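Local coordinates for phosphocarrier protein (Mycoplasma capricolum, PDB 1PCH) that carries phosphoryl groups on an active-site histidine as the general, non-sugar-specific component of the phosphoenolpyruvate-dependent sugar phosphotransferase system, at residues Ala75-Gln78 with Thr79-Thr83. Numbering follows the deposited sequence.
Sequences AIKQ and TMIDT
Gln-78 reaches one turn forward to Asp-82, its NE2 donating to OD1 at 2.6 Å. The carboxylate oxygen lies in the amide plane of Gln-78, yet the amide meets it from above the carboxylate plane, the two flat groups being turned 52° apart. With CG anti to the backbone N (chi1 -178°), Gln-78 sets that carbon 3.6 Å from Asp-82 OD2, and a bend at chi2 (64°) swings the amide so that NE2 reaches OD1. Buried Thr-79 turns the other way, back to the preceding turn. Its OG1 donates to Ala-75 O at 2.9 Å; the backbone N of Thr-79 grips the same oxygen from the opposite face of the carbonyl plane. Thr-83 repeats this doubled grip where the helix ends, its N and OG1 both bonding to Thr-79 O. Apolar packing lies on the side turned to the core: Ile-76 CG2 touches the Met-80 methyl CE at 3.8 Å, Phe-3 contacts both residues, and Ile-60 and Ile-62 of strand 59-65 meet Met-80. Separately, the aliphatic part of exposed Lys-77 runs beside partly exposed Ile-81, CG to CD1 at 4.1 Å. The contact thus illustrates an amphipathic helix, the last of the HPr open-faced beta-sandwich: an i to i+4 amide-carboxylate pair lies on its exposed side, while the side chain of Thr-79 packs against Val-20 and Leu-21 of helix 15-25, its hydroxyl spent on the backbone of its own helix.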
# COMPACT_ATOMS: atom_id res chain seq x y z
N ALA A 75 0.73 9.54 -4.12
CA ALA A 75 1.74 9.54 -3.08
C ALA A 75 2.10 8.09 -2.74
O ALA A 75 3.27 7.75 -2.72
CB ALA A 75 1.32 10.32 -1.88
N ILE A 76 1.06 7.27 -2.55
CA ILE A 76 1.26 5.86 -2.24
C ILE A 76 1.92 5.09 -3.39
O ILE A 76 2.85 4.33 -3.20
CB ILE A 76 -0.03 5.20 -1.80
CG1 ILE A 76 -0.62 5.76 -0.51
CG2 ILE A 76 0.14 3.67 -1.72
CD1 ILE A 76 0.33 5.82 0.64
N LYS A 77 1.48 5.34 -4.61
CA LYS A 77 2.09 4.68 -5.77
C LYS A 77 3.55 5.04 -5.84
O LYS A 77 4.46 4.21 -5.93
CB LYS A 77 1.29 5.05 -7.02
CG LYS A 77 1.80 4.47 -8.31
CD LYS A 77 1.04 5.09 -9.51
CE LYS A 77 1.98 5.10 -10.72
NZ LYS A 77 1.24 5.60 -11.94
N GLN A 78 3.83 6.35 -5.73
CA GLN A 78 5.26 6.74 -5.81
C GLN A 78 6.09 6.11 -4.73
O GLN A 78 7.23 5.70 -4.92
CB GLN A 78 5.39 8.27 -5.73
CG GLN A 78 6.87 8.69 -5.87
CD GLN A 78 7.38 8.31 -7.26
OE1 GLN A 78 6.67 8.52 -8.24
NE2 GLN A 78 8.55 7.67 -7.30
N THR A 79 5.51 6.07 -3.51
CA THR A 79 6.18 5.46 -2.39
C THR A 79 6.53 3.99 -2.67
O THR A 79 7.63 3.55 -2.33
CB THR A 79 5.38 5.56 -1.08
OG1 THR A 79 5.29 6.98 -0.78
CG2 THR A 79 6.21 4.96 0.08
N MET A 80 5.59 3.27 -3.27
CA MET A 80 5.86 1.86 -3.57
C MET A 80 6.98 1.70 -4.59
O MET A 80 7.78 0.79 -4.50
CB MET A 80 4.60 1.17 -4.11
CG MET A 80 3.59 1.06 -2.96
SD MET A 80 2.11 0.18 -3.50
CE MET A 80 1.29 0.01 -1.88
N ILE A 81 6.99 2.63 -5.53
CA ILE A 81 8.01 2.60 -6.57
C ILE A 81 9.36 2.91 -5.93
O ILE A 81 10.35 2.24 -6.14
CB ILE A 81 7.70 3.61 -7.67
CG1 ILE A 81 6.60 3.11 -8.60
CG2 ILE A 81 8.97 3.96 -8.45
CD1 ILE A 81 5.77 4.12 -9.28
N ASP A 82 9.32 3.98 -5.12
CA ASP A 82 10.55 4.42 -4.47
C ASP A 82 11.10 3.33 -3.57
O ASP A 82 12.29 3.26 -3.31
CB ASP A 82 10.27 5.67 -3.63
CG ASP A 82 10.19 6.94 -4.44
OD1 ASP A 82 10.36 6.89 -5.66
OD2 ASP A 82 9.77 7.97 -3.83
N THR A 83 10.21 2.55 -2.93
CA THR A 83 10.77 1.55 -2.00
C THR A 83 11.07 0.27 -2.79
O THR A 83 11.50 -0.74 -2.25
CB THR A 83 9.87 1.33 -0.81
OG1 THR A 83 8.55 0.98 -1.21
CG2 THR A 83 9.80 2.53 0.11